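Local structure of putative oxidoreductase FAD-binding subunit (Sulfolobus tokodaii, 4ZOH) at residues I10-N13 and L14-L18; S83-P86 and L87-T91; D154-P157 and G158-V161. The protein binds FAD as the flavin-carrying subunit of a putative multi-subunit oxidoreductase of the molybdopterin dehydrogenase type, probably passing electrons through its flavin. All coordinates share one frame; numbering follows the deposited sequence.

Contact 1: I10-N13 and L14-L18; sequences IPDN and LNEAL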
loop_
_atom_site.group_PDB
_atom_site.type_symbol
_atom_site.label_atom_id
_atom_site.label_comp_id
_atom_site.label_asym_id
_atom_site.label_seq_id
_atom_site.Cartn_x
_atom_site.Cartn_y
_atom_site.Cartn_z
ATOM N N ILE B 10 -8.447 -10.500 -34.741
ATOM C CA ILE B 10 -8.265 -11.921 -34.519
ATOM C C ILE B 10 -9.158 -12.558 -35.582
ATOM O O ILE B 10 -10.359 -12.664 -35.369
ATOM C CB ILE B 10 -8.724 -12.399 -33.112
ATOM C CG1 ILE B 10 -8.057 -11.594 -31.995
ATOM C CG2 ILE B 10 -8.481 -13.916 -32.950
ATOM C CD1 ILE B 10 -8.640 -11.854 -30.615
ATOM N N PRO B 11 -8.580 -12.942 -36.738
ATOM C CA PRO B 11 -9.357 -13.538 -37.828
ATOM C C PRO B 11 -9.597 -15.037 -37.619
ATOM O O PRO B 11 -8.769 -15.702 -37.015
ATOM C CB PRO B 11 -8.481 -13.264 -39.047
ATOM C CG PRO B 11 -7.094 -13.272 -38.510
ATOM C CD PRO B 11 -7.169 -12.738 -37.110
ATOM N N ASP B 12 -10.735 -15.551 -38.095
ATOM C CA ASP B 12 -11.096 -16.977 -37.994
ATOM C C ASP B 12 -10.208 -17.922 -38.773
ATOM O O ASP B 12 -10.011 -19.059 -38.364
ATOM C CB ASP B 12 -12.514 -17.194 -38.484
ATOM C CG ASP B 12 -13.553 -16.633 -37.536
ATOM O OD1 ASP B 12 -13.276 -16.594 -36.307
ATOM O OD2 ASP B 12 -14.651 -16.239 -38.035
ATOM N N ASN B 13 -9.680 -17.445 -39.893
ATOM C CA ASN B 13 -8.881 -18.282 -40.799
ATOM C C ASN B 13 -8.062 -17.386 -41.691
ATOM O O ASN B 13 -8.315 -16.155 -41.758
ATOM C CB ASN B 13 -9.811 -19.085 -41.690
ATOM C CG ASN B 13 -10.894 -18.209 -42.324
ATOM O OD1 ASN B 13 -10.616 -17.174 -42.953
ATOM N ND2 ASN B 13 -12.147 -18.603 -42.120
ATOM N N LEU B 14 -7.128 -18.016 -42.421
ATOM C CA LEU B 14 -6.198 -17.334 -43.331
ATOM C C LEU B 14 -6.873 -16.350 -44.281
ATOM O O LEU B 14 -6.459 -15.161 -44.399
ATOM C CB LEU B 14 -5.393 -18.373 -44.129
ATOM C CG LEU B 14 -4.215 -17.840 -44.962
ATOM C CD1 LEU B 14 -3.311 -16.833 -44.230
ATOM C CD2 LEU B 14 -3.394 -19.028 -45.463
ATOM N N ASN B 15 -7.912 -16.843 -44.960
ATOM C CA ASN B 15 -8.655 -16.038 -45.915
ATOM C C ASN B 15 -9.034 -14.686 -45.279
ATOM O O ASN B 15 -8.764 -13.585 -45.854
ATOM C CB ASN B 15 -9.882 -16.843 -46.394
ATOM C CG ASN B 15 -10.743 -16.082 -47.398
ATOM O OD1 ASN B 15 -10.243 -15.260 -48.182
ATOM N ND2 ASN B 15 -12.054 -16.368 -47.391
ATOM N N GLU B 16 -9.591 -14.759 -44.061
ATOM C CA GLU B 16 -9.956 -13.525 -43.378
ATOM C C GLU B 16 -8.755 -12.643 -43.139
ATOM O O GLU B 16 -8.809 -11.414 -43.431
ATOM C CB GLU B 16 -10.686 -13.810 -42.074
ATOM C CG GLU B 16 -12.182 -13.694 -42.199
ATOM C CD GLU B 16 -12.931 -14.327 -41.043
ATOM O OE1 GLU B 16 -12.430 -14.305 -39.888
ATOM O OE2 GLU B 16 -14.044 -14.843 -41.293
ATOM N N ALA B 17 -7.671 -13.245 -42.624
ATOM C CA ALA B 17 -6.445 -12.423 -42.371
ATOM C C ALA B 17 -6.019 -11.655 -43.632
ATOM O O ALA B 17 -5.833 -10.416 -43.587
ATOM C CB ALA B 17 -5.287 -13.272 -41.814
ATOM N N LEU B 18 -5.917 -12.392 -44.760
ATOM C CA LEU B 18 -5.489 -11.813 -46.048
ATOM C C LEU B 18 -6.364 -10.620 -46.455
ATOM O O LEU B 18 -5.859 -9.557 -46.789
ATOM C CB LEU B 18 -5.426 -12.903 -47.135
ATOM C CG LEU B 18 -4.364 -13.978 -46.826
ATOM C CD1 LEU B 18 -4.709 -15.345 -47.370
ATOM C CD2 LEU B 18 -2.986 -13.520 -47.278
#
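Glu-16 reaches back from the first turn of its helix to the chain ahead of it, and its OE1 accepts the backbone N of Asp-12 at 2.8 Å. The amide comes to the anti side of that oxygen, 34° out of the carboxylate plane. With the chain extended beyond CG, the Glu-16 carboxylate is carried to Asp-12, whose side chain it crosses at a slant, the two carboxylate planes 53° apart. OD2 of Asp-12 lies 3.5 Å from OE1 of Glu-16, a like-charge approach probably eased by the helix N-terminus and by the weak bonds both oxygens take from the backbone of another protein chain. Asn-13 is the N-cap of helix 14-23. Its CG sits between the backbone N and the carbonyl carbon, which swings OD1 over the helix start to accept Glu-16 N at 2.8 Å, nearly straight on to the C=O (170°). The carbonyl O of Asn-13 takes Ala-17 N, opening the regular helical bonding. On the buried side, Pro-11 lays its ring against Ala-17, CG to CB 3.8 Å, and Phe-56 touches both side chains.

Contact 2: S83-P86 and L87-T91; sequences SSIP and LLSET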
loop_
_atom_site.group_PDB
_atom_site.type_symbol
_atom_site.label_atom_id
_atom_site.label_comp_id
_atom_site.label_asym_id
_atom_site.label_seq_id
_atom_site.Cartn_x
_atom_site.Cartn_y
_atom_site.Cartn_z
ATOM N N SER B 83 14.935 -30.069 -35.430
ATOM C CA SER B 83 14.471 -30.949 -36.476
ATOM C C SER B 83 15.482 -31.453 -37.563
ATOM O O SER B 83 15.085 -31.904 -38.654
ATOM C CB SER B 83 13.248 -30.333 -37.093
ATOM O OG SER B 83 13.645 -29.311 -37.923
ATOM N N SER B 84 16.767 -31.452 -37.264
ATOM C CA SER B 84 17.729 -32.165 -38.171
ATOM C C SER B 84 17.743 -31.745 -39.667
ATOM O O SER B 84 18.061 -32.550 -40.530
ATOM C CB SER B 84 17.582 -33.694 -38.002
ATOM O OG SER B 84 17.923 -34.052 -36.656
ATOM N N ILE B 85 17.386 -30.502 -39.981
ATOM C CA ILE B 85 17.625 -30.012 -41.320
ATOM C C ILE B 85 19.080 -29.579 -41.399
ATOM O O ILE B 85 19.528 -28.744 -40.540
ATOM C CB ILE B 85 16.731 -28.846 -41.690
ATOM C CG1 ILE B 85 15.258 -29.215 -41.368
ATOM C CG2 ILE B 85 16.991 -28.399 -43.153
ATOM C CD1 ILE B 85 14.276 -28.160 -41.833
ATOM N N PRO B 86 19.849 -30.160 -42.376
ATOM C CA PRO B 86 21.254 -29.835 -42.523
ATOM C C PRO B 86 21.446 -28.331 -42.660
ATOM O O PRO B 86 20.699 -27.705 -43.394
ATOM C CB PRO B 86 21.631 -30.580 -43.821
ATOM C CG PRO B 86 20.797 -31.834 -43.750
ATOM C CD PRO B 86 19.469 -31.319 -43.221
ATOM N N LEU B 87 22.444 -27.786 -41.946
ATOM C CA LEU B 87 22.722 -26.302 -41.845
ATOM C C LEU B 87 21.634 -25.434 -41.128
ATOM O O LEU B 87 21.953 -24.638 -40.237
ATOM C CB LEU B 87 23.079 -25.668 -43.205
ATOM C CG LEU B 87 23.460 -24.208 -43.155
ATOM C CD1 LEU B 87 24.727 -23.965 -42.337
ATOM C CD2 LEU B 87 23.630 -23.605 -44.534
ATOM N N LEU B 88 20.401 -25.559 -41.591
ATOM C CA LEU B 88 19.314 -24.704 -41.180
ATOM C C LEU B 88 18.992 -24.847 -39.667
ATOM O O LEU B 88 18.849 -23.852 -38.972
ATOM C CB LEU B 88 18.060 -24.937 -42.071
ATOM C CG LEU B 88 16.977 -23.838 -41.824
ATOM C CD1 LEU B 88 17.579 -22.488 -42.207
ATOM C CD2 LEU B 88 15.651 -24.044 -42.571
ATOM N N SER B 89 18.900 -26.078 -39.191
ATOM C CA SER B 89 18.672 -26.334 -37.773
ATOM C C SER B 89 19.745 -25.761 -36.888
ATOM O O SER B 89 19.444 -25.147 -35.851
ATOM C CB SER B 89 18.519 -27.801 -37.496
ATOM O OG SER B 89 17.348 -28.265 -38.144
ATOM N N GLU B 90 21.002 -25.980 -37.274
ATOM C CA GLU B 90 22.072 -25.417 -36.477
ATOM C C GLU B 90 22.040 -23.863 -36.512
ATOM O O GLU B 90 22.262 -23.226 -35.489
ATOM C CB GLU B 90 23.398 -25.961 -36.930
ATOM C CG GLU B 90 24.615 -25.340 -36.255
ATOM C CD GLU B 90 25.899 -25.915 -36.808
ATOM O OE1 GLU B 90 25.926 -27.147 -36.988
ATOM O OE2 GLU B 90 26.844 -25.152 -37.080
ATOM N N THR B 91 21.731 -23.278 -37.664
ATOM C CA THR B 91 21.626 -21.843 -37.803
ATOM C C THR B 91 20.517 -21.293 -36.877
ATOM O O THR B 91 20.760 -20.318 -36.186
ATOM C CB THR B 91 21.299 -21.437 -39.258
ATOM O OG1 THR B 91 22.341 -21.936 -40.082
ATOM C CG2 THR B 91 21.246 -19.916 -39.427
HETATM O O HOH W 1 21.728 -27.988 -38.966
#
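Ile-85 and Ser-89 grip each other twice, backbone to side chain and backbone to backbone. The N of Ile-85 donates to Ser-89 OG at 2.9 Å, and Ser-89 N returns a bond of 3.1 Å to Ile-85 O. The hydroxyl can meet the Ile-85 amide because OG stands beside its own backbone N (chi1 -65°). Its other bond goes to Ile-80 O, in the last turn of helix 77-81, a carbonyl also bonded by Ser-83 OG. Ile-85 O has a second partner as well: a water donates to it at 2.8 Å and accepts from Glu-90 N at 2.7 Å, so a first-turn amide of the helix is served through solvent. Between these bonds the chain makes a classic gamma turn centred on Leu-87, whose phi is positive (66°). It is closed by Leu-88 N on Pro-86 O at 2.8 Å, the donor standing well above the carbonyl plane. Leu-87 is the N-cap residue, and its carbonyl O accepts both Thr-91 N and Thr-91 OG1, the hydroxyl bond measuring 2.7 Å. The apolar part is simple: Ile-85 and Leu-88 lie side by side, CG2 of the first 3.8 Å from CB of the second. Both rest on Ile-71 of strand 68-72 and on Met-126, while Leu-87 and Leu-88 pack on Ala-122 of helix 119-125 and Pro-86 meets Phe-174 of strand 173-179, so the start of helix 88-93 is wedged between a helix and strands of both sheets.

Contact 3: D154-P157 and G158-V161; sequences DLNP and GELV. With FAD (flavin-adenine dinucleotide), chain H.
Glu-159 folds its side chain back over the very turn it closes, held in a first torsion about midway between staggered and eclipsed (chi1 27°) with the rest of the chain extended. That places OE1 2.6 Å from the backbone N of Asn-156, which meets it on the anti side, 20° out of the carboxylate plane. The side chains of Asn-156 and Glu-159 run side by side, pointing the same way. Beneath them Glu-159 N donates to Asn-156 O at 2.9 Å, closing a type II beta turn with Pro-157 and Gly-158 at its corners. Gly-158 takes the positive phi of the second corner, where a CB would run into the carbonyl O of Pro-157. The same Glu-159 OE1 forms a salt bridge with Arg-139, whose guanidinium group also pairs with Asp-154, tying the loop to strand 137-142.

Past the turn, strand 160-167 meets the adenine of FAD. Val-161 O accepts N6A at 3.0 Å in an almost straight bond (170°), while Val-161 N makes a weak bond to N1A. Leu-160 CD2 lies over the ring face, 3.5 Å from N1A. Leu-155 CD1 approaches C2A at 3.7 Å from near the ring edge, displaced toward the opposite face. Its other methyl, CD2, packs on Val-161 CG2 at 4.1 Å, the two side chains crossing at about a right angle. The chemistry thus divides: charge and turn bonds fix the loop at its outer end, and a main-chain donor and acceptor read the N1/N6 edge of the base, a pattern that suits adenine and would probably mismatch guanine.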
loop_
_atom_site.group_PDB
_atom_site.type_symbol
_atom_site.label_atom_id
_atom_site.label_comp_id
_atom_site.label_asym_id
_atom_site.label_seq_id
_atom_site.Cartn_x
_atom_site.Cartn_y
_atom_site.Cartn_z
ATOM N N ASP B 154 9.854 -8.944 -50.675
ATOM C CA ASP B 154 9.029 -8.879 -51.897
ATOM C C ASP B 154 7.635 -9.337 -51.520
ATOM O O ASP B 154 7.204 -10.479 -51.810
ATOM C CB ASP B 154 9.632 -9.772 -53.001
ATOM C CG ASP B 154 8.670 -10.011 -54.174
ATOM O OD1 ASP B 154 8.035 -9.042 -54.642
ATOM O OD2 ASP B 154 8.536 -11.174 -54.607
ATOM N N LEU B 155 6.940 -8.429 -50.843
ATOM C CA LEU B 155 5.617 -8.702 -50.300
ATOM C C LEU B 155 4.750 -7.519 -50.584
ATOM O O LEU B 155 5.139 -6.380 -50.376
ATOM C CB LEU B 155 5.672 -8.934 -48.780
ATOM C CG LEU B 155 6.117 -10.321 -48.312
ATOM C CD1 LEU B 155 6.399 -10.294 -46.813
ATOM C CD2 LEU B 155 5.126 -11.424 -48.666
ATOM N N ASN B 156 3.571 -7.793 -51.086
ATOM C CA ASN B 156 2.612 -6.731 -51.390
ATOM C C ASN B 156 1.537 -6.674 -50.315
ATOM O O ASN B 156 1.291 -7.678 -49.632
ATOM C CB ASN B 156 1.978 -6.969 -52.767
ATOM C CG ASN B 156 3.008 -7.027 -53.861
ATOM O OD1 ASN B 156 3.420 -8.112 -54.273
ATOM N ND2 ASN B 156 3.468 -5.861 -54.306
ATOM N N PRO B 157 0.885 -5.510 -50.161
ATOM C CA PRO B 157 -0.262 -5.484 -49.255
ATOM C C PRO B 157 -1.234 -6.576 -49.682
ATOM O O PRO B 157 -1.420 -6.788 -50.875
ATOM C CB PRO B 157 -0.836 -4.088 -49.485
ATOM C CG PRO B 157 0.354 -3.283 -49.935
ATOM C CD PRO B 157 1.065 -4.223 -50.860
ATOM N N GLY B 158 -1.766 -7.328 -48.720
ATOM C CA GLY B 158 -2.556 -8.506 -49.017
ATOM C C GLY B 158 -1.829 -9.858 -48.907
ATOM O O GLY B 158 -2.477 -10.937 -48.897
ATOM N N GLU B 159 -0.497 -9.871 -48.826
ATOM C CA GLU B 159 0.128 -11.234 -48.817
ATOM C C GLU B 159 0.968 -11.637 -47.627
ATOM O O GLU B 159 1.577 -10.805 -46.996
ATOM C CB GLU B 159 0.842 -11.544 -50.134
ATOM C CG GLU B 159 1.330 -10.327 -50.873
ATOM C CD GLU B 159 2.122 -10.664 -52.120
ATOM O OE1 GLU B 159 3.209 -10.057 -52.276
ATOM O OE2 GLU B 159 1.662 -11.524 -52.919
ATOM N N LEU B 160 0.994 -12.934 -47.345
ATOM C CA LEU B 160 1.814 -13.484 -46.310
ATOM C C LEU B 160 2.717 -14.603 -46.819
ATOM O O LEU B 160 2.263 -15.488 -47.519
ATOM C CB LEU B 160 0.923 -14.069 -45.191
ATOM C CG LEU B 160 0.025 -13.053 -44.430
ATOM C CD1 LEU B 160 -0.967 -13.812 -43.572
ATOM C CD2 LEU B 160 0.833 -12.048 -43.609
ATOM N N VAL B 161 3.962 -14.630 -46.349
ATOM C CA VAL B 161 4.737 -15.861 -46.360
ATOM C C VAL B 161 4.022 -17.011 -45.659
ATOM O O VAL B 161 3.644 -16.923 -44.470
ATOM C CB VAL B 161 6.114 -15.614 -45.726
ATOM C CG1 VAL B 161 6.982 -16.886 -45.754
ATOM C CG2 VAL B 161 6.781 -14.439 -46.423
HETATM P PA FAD H . 7.191 -10.678 -35.891
HETATM O O1A FAD H . 7.935 -9.767 -34.974
HETATM O O2A FAD H . 5.856 -11.190 -35.552
HETATM O O5B FAD H . 7.035 -9.998 -37.289
HETATM C C5B FAD H . 8.180 -9.334 -37.906
HETATM C C4B FAD H . 7.716 -8.698 -39.330
HETATM O O4B FAD H . 7.146 -9.712 -40.253
HETATM C C3B FAD H . 6.557 -7.745 -39.068
HETATM O O3B FAD H . 6.681 -6.631 -39.917
HETATM C C2B FAD H . 5.278 -8.570 -39.347
HETATM O O2B FAD H . 4.141 -7.787 -39.731
HETATM C C1B FAD H . 5.698 -9.400 -40.512
HETATM N N9A FAD H . 5.334 -10.809 -40.601
HETATM C C8A FAD H . 5.407 -11.754 -39.666
HETATM N N7A FAD H . 5.060 -12.944 -40.209
HETATM C C5A FAD H . 4.773 -12.725 -41.515
HETATM C C6A FAD H . 4.379 -13.554 -42.587
HETATM N N6A FAD H . 4.244 -14.856 -42.351
HETATM N N1A FAD H . 4.151 -13.015 -43.799
HETATM C C2A FAD H . 4.361 -11.696 -44.049
HETATM N N3A FAD H . 4.727 -10.887 -43.050
HETATM C C4A FAD H . 4.947 -11.370 -41.774
HETATM N N1 FAD H . 17.189 -12.622 -35.018
HETATM C C2 FAD H . 18.330 -13.172 -35.595
HETATM O O2 FAD H . 18.302 -13.502 -36.763
HETATM N N3 FAD H . 19.468 -13.352 -34.868
HETATM C C4 FAD H . 19.526 -12.974 -33.568
HETATM O O4 FAD H . 20.568 -13.203 -32.943
HETATM C C4X FAD H . 18.390 -12.383 -32.975
HETATM N N5 FAD H . 18.443 -12.005 -31.652
HETATM C C5X FAD H . 17.293 -11.387 -31.075
HETATM C C6 FAD H . 17.382 -10.952 -29.757
HETATM C C7 FAD H . 16.264 -10.370 -29.140
HETATM C C7M FAD H . 16.437 -9.918 -27.673
HETATM C C8 FAD H . 15.069 -10.195 -29.869
HETATM C C8M FAD H . 13.802 -9.528 -29.268
HETATM C C9 FAD H . 14.995 -10.588 -31.218
HETATM C C9A FAD H . 16.101 -11.203 -31.811
HETATM N N10 FAD H . 16.075 -11.619 -33.160
HETATM C C10 FAD H . 17.229 -12.211 -33.706
HETATM C "C1'" FAD H . 14.895 -11.456 -34.002
HETATM C "C2'" FAD H . 13.950 -12.666 -33.877
HETATM O "O2'" FAD H . 14.551 -13.772 -34.582
HETATM C "C3'" FAD H . 12.516 -12.362 -34.397
HETATM O "O3'" FAD H . 11.704 -13.432 -33.906
HETATM C "C4'" FAD H . 12.412 -12.320 -35.912
HETATM O "O4'" FAD H . 13.380 -11.392 -36.401
HETATM C "C5'" FAD H . 11.005 -11.899 -36.390
HETATM O "O5'" FAD H . 10.199 -13.106 -36.341
HETATM P P FAD H . 8.832 -13.105 -35.555
HETATM O O1P FAD H . 8.108 -14.365 -35.897
HETATM O O2P FAD H . 9.059 -12.825 -34.119
HETATM O O3P FAD H . 8.147 -11.900 -36.314
#

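Overall arrangement
Contacts 1 and 3 adjoin: Leu-14 and Leu-18 of helix 14-23 pack on Gly-158, Glu-159 and Leu-160, so the helix start at the periphery lies against the adenine-binding strand. Contact 2 lies across the chain's centre from contact 3, about 12 Å away at the nearest atoms, and has the most buried residues of the three. Contacts 1 and 2 both begin helices, but differently. At the subunit interface, contact 1 uses an asparagine cap and carboxylates; contact 2, away from other chains, relies on hydroxyls, carbonyls and one water. Contact 3 also turns a carboxylate onto a backbone amide, there balanced by an arginine, and is the one that touches FAD.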